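Cellulase CEL9M (PDB 1IA6) probably hydrolyses internal beta-1,4-glucosidic linkages in cellulose, lichenin and cereal beta-glucans, as a family 9 glycoside hydrolase that also binds calcium and zinc. Local coordinates at residues T207-W219 with S227-L239. Numbering follows the deposited sequence.
Sequences TSFGDDLAWAATW and STYITDAEQFITL. With CA (calcium ion), chain B.
Gly210, Ala214 and Ala217 of helix 210-224 face Phe236, Ala233 and Tyr229 of helix 228-236 in a close, buried helix-helix contact just past the calcium site. The short segments run nearly antiparallel, at 160°, and their axes come within 7.9 Å because small residues line the seam. Ala217 CB rests 3.4 Å from the backbone Tyr229 O and 3.8 Å from Ala233 CB; one turn back, Ala214 CB meets Ile237 CB at 3.8 Å. At Gly210 the backbones are in contact, CA lying 3.4 Å from Phe236 O in a bent CA-H...O contact. The two segments form a helical hairpin within the (alpha/alpha)6 barrel of the family 9 catalytic module, and Leu213 and Trp215 of its first helix touch helix 152-169. No hydrogen bond crosses between them; a CH-pi contact adds to the alkyl packing. Leu213 CD1 sits over one face of the Phe236 ring, 3.9 Å from its centroid and 10° off the normal, while Leu213 CB approaches the CD2 side. With CG anti to its carbonyl carbon (chi1 -63°), the Phe236 ring reaches this leucine; the Phe236 side chain also touches Tyr188 and Lys192 of helix 174-193. At the start of helix 210-224, Ser208 (O and OG), Asp211 (both carboxylate oxygens) and Asp212 OD2 hold the calcium together with two waters and Asp257 O, tying the start of the helix to the loop that carries Asp257.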
loop_
_atom_site.group_PDB
_atom_site.type_symbol
_atom_site.label_atom_id
_atom_site.label_comp_id
_atom_site.label_asym_id
_atom_site.label_seq_id
_atom_site.Cartn_x
_atom_site.Cartn_y
_atom_site.Cartn_z
ATOM N N THR A 207 -7.846 -13.041 -6.030
ATOM C CA THR A 207 -7.977 -13.943 -7.166
ATOM C C THR A 207 -6.689 -14.644 -7.582
ATOM O O THR A 207 -6.725 -15.565 -8.398
ATOM C CB THR A 207 -8.491 -13.185 -8.401
ATOM O OG1 THR A 207 -7.518 -12.211 -8.801
ATOM C CG2 THR A 207 -9.800 -12.477 -8.086
ATOM N N SER A 208 -5.555 -14.226 -7.029
ATOM C CA SER A 208 -4.284 -14.821 -7.429
ATOM C C SER A 208 -3.246 -14.851 -6.320
ATOM O O SER A 208 -3.198 -13.945 -5.494
ATOM C CB SER A 208 -3.711 -14.022 -8.594
ATOM O OG SER A 208 -3.482 -12.683 -8.177
ATOM N N PHE A 209 -2.405 -15.884 -6.314
ATOM C CA PHE A 209 -1.349 -15.971 -5.309
ATOM C C PHE A 209 0.019 -16.271 -5.928
ATOM O O PHE A 209 1.049 -16.048 -5.297
ATOM C CB PHE A 209 -1.701 -17.011 -4.234
ATOM C CG PHE A 209 -1.794 -18.420 -4.745
ATOM C CD1 PHE A 209 -0.647 -19.164 -4.990
ATOM C CD2 PHE A 209 -3.036 -19.001 -4.983
ATOM C CE1 PHE A 209 -0.732 -20.469 -5.466
ATOM C CE2 PHE A 209 -3.131 -20.306 -5.460
ATOM C CZ PHE A 209 -1.978 -21.039 -5.701
ATOM N N GLY A 210 0.028 -16.758 -7.164
ATOM C CA GLY A 210 1.289 -17.060 -7.826
ATOM C C GLY A 210 2.138 -15.811 -7.991
ATOM O O GLY A 210 3.368 -15.859 -7.920
ATOM N N ASP A 211 1.474 -14.686 -8.216
ATOM C CA ASP A 211 2.160 -13.411 -8.372
ATOM C C ASP A 211 2.846 -13.027 -7.059
ATOM O O ASP A 211 4.004 -12.605 -7.046
ATOM C CB ASP A 211 1.156 -12.324 -8.795
ATOM C CG ASP A 211 -0.068 -12.256 -7.884
ATOM O OD1 ASP A 211 -0.596 -13.318 -7.489
ATOM O OD2 ASP A 211 -0.521 -11.135 -7.576
ATOM N N ASP A 212 2.132 -13.187 -5.951
ATOM C CA ASP A 212 2.679 -12.848 -4.644
ATOM C C ASP A 212 3.839 -13.759 -4.243
ATOM O O ASP A 212 4.854 -13.291 -3.726
ATOM C CB ASP A 212 1.553 -12.896 -3.611
ATOM C CG ASP A 212 0.414 -11.971 -3.979
ATOM O OD1 ASP A 212 0.539 -10.749 -3.757
ATOM O OD2 ASP A 212 -0.595 -12.461 -4.525
ATOM N N LEU A 213 3.698 -15.060 -4.480
ATOM C CA LEU A 213 4.770 -15.992 -4.147
ATOM C C LEU A 213 6.044 -15.647 -4.914
ATOM O O LEU A 213 7.139 -15.654 -4.351
ATOM C CB LEU A 213 4.360 -17.430 -4.476
ATOM C CG LEU A 213 3.443 -18.134 -3.475
ATOM C CD1 LEU A 213 2.962 -19.450 -4.068
ATOM C CD2 LEU A 213 4.192 -18.381 -2.171
ATOM N N ALA A 214 5.895 -15.350 -6.203
ATOM C CA ALA A 214 7.036 -15.009 -7.050
ATOM C C ALA A 214 7.690 -13.732 -6.538
ATOM O O ALA A 214 8.910 -13.648 -6.420
ATOM C CB ALA A 214 6.579 -14.823 -8.489
ATOM N N TRP A 215 6.861 -12.739 -6.244
ATOM C CA TRP A 215 7.317 -11.455 -5.724
ATOM C C TRP A 215 8.102 -11.636 -4.417
ATOM O O TRP A 215 9.214 -11.123 -4.278
ATOM C CB TRP A 215 6.084 -10.557 -5.528
ATOM C CG TRP A 215 6.244 -9.325 -4.689
ATOM C CD1 TRP A 215 5.721 -9.115 -3.440
ATOM C CD2 TRP A 215 6.864 -8.087 -5.072
ATOM N NE1 TRP A 215 5.965 -7.827 -3.030
ATOM C CE2 TRP A 215 6.665 -7.174 -4.010
ATOM C CE3 TRP A 215 7.563 -7.660 -6.209
ATOM C CZ2 TRP A 215 7.140 -5.858 -4.053
ATOM C CZ3 TRP A 215 8.035 -6.349 -6.250
ATOM C CH2 TRP A 215 7.819 -5.464 -5.178
ATOM N N ALA A 216 7.533 -12.375 -3.469
ATOM C CA ALA A 216 8.198 -12.613 -2.192
ATOM C C ALA A 216 9.511 -13.361 -2.398
ATOM O O ALA A 216 10.503 -13.092 -1.720
ATOM C CB ALA A 216 7.282 -13.409 -1.264
ATOM N N ALA A 217 9.510 -14.294 -3.344
ATOM C CA ALA A 217 10.694 -15.085 -3.647
ATOM C C ALA A 217 11.839 -14.228 -4.186
ATOM O O ALA A 217 12.996 -14.451 -3.834
ATOM C CB ALA A 217 10.342 -16.189 -4.649
ATOM N N THR A 218 11.529 -13.245 -5.031
ATOM C CA THR A 218 12.590 -12.404 -5.575
ATOM C C THR A 218 13.274 -11.595 -4.473
ATOM O O THR A 218 14.478 -11.353 -4.537
ATOM C CB THR A 218 12.085 -11.430 -6.677
ATOM O OG1 THR A 218 11.205 -10.455 -6.109
ATOM C CG2 THR A 218 11.362 -12.199 -7.780
ATOM N N TRP A 219 12.518 -11.186 -3.458
ATOM C CA TRP A 219 13.114 -10.420 -2.369
ATOM C C TRP A 219 13.975 -11.307 -1.476
ATOM O O TRP A 219 15.035 -10.887 -1.015
ATOM C CB TRP A 219 12.030 -9.704 -1.557
ATOM C CG TRP A 219 11.493 -8.528 -2.306
ATOM C CD1 TRP A 219 10.241 -8.389 -2.835
ATOM C CD2 TRP A 219 12.227 -7.362 -2.699
ATOM N NE1 TRP A 219 10.154 -7.211 -3.540
ATOM C CE2 TRP A 219 11.359 -6.562 -3.473
ATOM C CE3 TRP A 219 13.540 -6.917 -2.475
ATOM C CZ2 TRP A 219 11.759 -5.339 -4.028
ATOM C CZ3 TRP A 219 13.939 -5.702 -3.028
ATOM C CH2 TRP A 219 13.050 -4.927 -3.796
ATOM N N SER A 227 19.909 -18.934 -4.850
ATOM C CA SER A 227 19.251 -19.162 -6.138
ATOM C C SER A 227 17.959 -19.967 -6.116
ATOM O O SER A 227 17.119 -19.811 -7.002
ATOM C CB SER A 227 20.223 -19.848 -7.106
ATOM O OG SER A 227 21.307 -19.002 -7.421
ATOM N N THR A 228 17.802 -20.840 -5.126
ATOM C CA THR A 228 16.605 -21.664 -5.036
ATOM C C THR A 228 15.334 -20.829 -5.047
ATOM O O THR A 228 14.303 -21.267 -5.554
ATOM C CB THR A 228 16.611 -22.527 -3.760
ATOM O OG1 THR A 228 16.777 -21.685 -2.614
ATOM C CG2 THR A 228 17.747 -23.537 -3.811
ATOM N N TYR A 229 15.403 -19.625 -4.487
ATOM C CA TYR A 229 14.232 -18.757 -4.456
ATOM C C TYR A 229 13.820 -18.321 -5.856
ATOM O O TYR A 229 12.634 -18.140 -6.131
ATOM C CB TYR A 229 14.503 -17.530 -3.585
ATOM C CG TYR A 229 14.522 -17.842 -2.106
ATOM C CD1 TYR A 229 13.367 -18.277 -1.454
ATOM C CD2 TYR A 229 15.691 -17.711 -1.359
ATOM C CE1 TYR A 229 13.375 -18.575 -0.098
ATOM C CE2 TYR A 229 15.713 -18.005 0.002
ATOM C CZ TYR A 229 14.550 -18.435 0.625
ATOM O OH TYR A 229 14.555 -18.720 1.969
ATOM N N ILE A 230 14.793 -18.146 -6.745
ATOM C CA ILE A 230 14.470 -17.733 -8.108
ATOM C C ILE A 230 13.900 -18.927 -8.866
ATOM O O ILE A 230 13.045 -18.770 -9.734
ATOM C CB ILE A 230 15.711 -17.164 -8.839
ATOM C CG1 ILE A 230 16.219 -15.920 -8.099
ATOM C CG2 ILE A 230 15.363 -16.808 -10.283
ATOM C CD1 ILE A 230 15.174 -14.814 -7.909
ATOM N N THR A 231 14.367 -20.125 -8.531
ATOM C CA THR A 231 13.851 -21.323 -9.172
ATOM C C THR A 231 12.360 -21.396 -8.823
ATOM O O THR A 231 11.533 -21.695 -9.682
ATOM C CB THR A 231 14.584 -22.590 -8.668
ATOM O OG1 THR A 231 15.976 -22.501 -9.004
ATOM C CG2 THR A 231 14.001 -23.839 -9.306
ATOM N N ASP A 232 12.024 -21.100 -7.567
ATOM C CA ASP A 232 10.627 -21.111 -7.121
ATOM C C ASP A 232 9.839 -20.030 -7.853
ATOM O O ASP A 232 8.757 -20.281 -8.384
ATOM C CB ASP A 232 10.507 -20.807 -5.619
ATOM C CG ASP A 232 10.923 -21.964 -4.736
ATOM O OD1 ASP A 232 11.101 -23.089 -5.245
ATOM O OD2 ASP A 232 11.057 -21.738 -3.513
ATOM N N ALA A 233 10.389 -18.821 -7.862
ATOM C CA ALA A 233 9.736 -17.681 -8.492
ATOM C C ALA A 233 9.332 -17.909 -9.940
ATOM O O ALA A 233 8.208 -17.588 -10.330
ATOM C CB ALA A 233 10.625 -16.450 -8.389
ATOM N N GLU A 234 10.233 -18.465 -10.741
ATOM C CA GLU A 234 9.920 -18.698 -12.143
ATOM C C GLU A 234 8.778 -19.690 -12.322
ATOM O O GLU A 234 8.047 -19.638 -13.310
ATOM C CB GLU A 234 11.165 -19.177 -12.892
ATOM C CG GLU A 234 12.307 -18.172 -12.843
ATOM C CD GLU A 234 13.204 -18.251 -14.056
ATOM O OE1 GLU A 234 12.740 -17.888 -15.159
ATOM O OE2 GLU A 234 14.370 -18.679 -13.911
ATOM N N GLN A 235 8.624 -20.587 -11.357
ATOM C CA GLN A 235 7.566 -21.582 -11.404
ATOM C C GLN A 235 6.230 -20.994 -10.936
ATOM O O GLN A 235 5.194 -21.220 -11.557
ATOM C CB GLN A 235 7.953 -22.774 -10.527
ATOM C CG GLN A 235 6.913 -23.871 -10.456
ATOM C CD GLN A 235 7.291 -24.955 -9.462
ATOM O OE1 GLN A 235 6.494 -25.323 -8.597
ATOM N NE2 GLN A 235 8.511 -25.471 -9.581
ATOM N N PHE A 236 6.258 -20.223 -9.854
ATOM C CA PHE A 236 5.033 -19.635 -9.318
ATOM C C PHE A 236 4.395 -18.563 -10.192
ATOM O O PHE A 236 3.171 -18.468 -10.270
ATOM C CB PHE A 236 5.285 -19.046 -7.927
ATOM C CG PHE A 236 5.686 -20.062 -6.900
ATOM C CD1 PHE A 236 5.070 -21.308 -6.854
ATOM C CD2 PHE A 236 6.670 -19.766 -5.963
ATOM C CE1 PHE A 236 5.429 -22.246 -5.886
ATOM C CE2 PHE A 236 7.033 -20.696 -4.992
ATOM C CZ PHE A 236 6.413 -21.936 -4.955
ATOM N N ILE A 237 5.208 -17.759 -10.862
ATOM C CA ILE A 237 4.646 -16.696 -11.683
ATOM C C ILE A 237 3.897 -17.225 -12.909
ATOM O O ILE A 237 3.104 -16.501 -13.510
ATOM C CB ILE A 237 5.738 -15.696 -12.127
ATOM C CG1 ILE A 237 5.080 -14.409 -12.633
ATOM C CG2 ILE A 237 6.615 -16.321 -13.210
ATOM C CD1 ILE A 237 6.043 -13.263 -12.847
ATOM N N THR A 238 4.141 -18.487 -13.261
ATOM C CA THR A 238 3.486 -19.101 -14.413
ATOM C C THR A 238 2.303 -19.989 -14.039
ATOM O O THR A 238 1.736 -20.654 -14.900
ATOM C CB THR A 238 4.465 -19.946 -15.243
ATOM O OG1 THR A 238 4.939 -21.031 -14.449
ATOM C CG2 THR A 238 5.639 -19.106 -15.712
ATOM N N LEU A 239 1.933 -20.001 -12.762
ATOM C CA LEU A 239 0.810 -20.823 -12.306
ATOM C C LEU A 239 -0.514 -20.279 -12.835
ATOM O O LEU A 239 -0.860 -19.117 -12.601
ATOM C CB LEU A 239 0.758 -20.871 -10.776
ATOM C CG LEU A 239 1.823 -21.660 -10.013
ATOM C CD1 LEU A 239 1.605 -21.476 -8.516
ATOM C CD2 LEU A 239 1.747 -23.137 -10.384
HETATM CA CA CA B . -2.331 -11.734 -6.006
HETATM O O HOH W 1 -1.689 -9.676 -4.884
HETATM O O HOH W 2 -4.052 -11.513 -4.360
#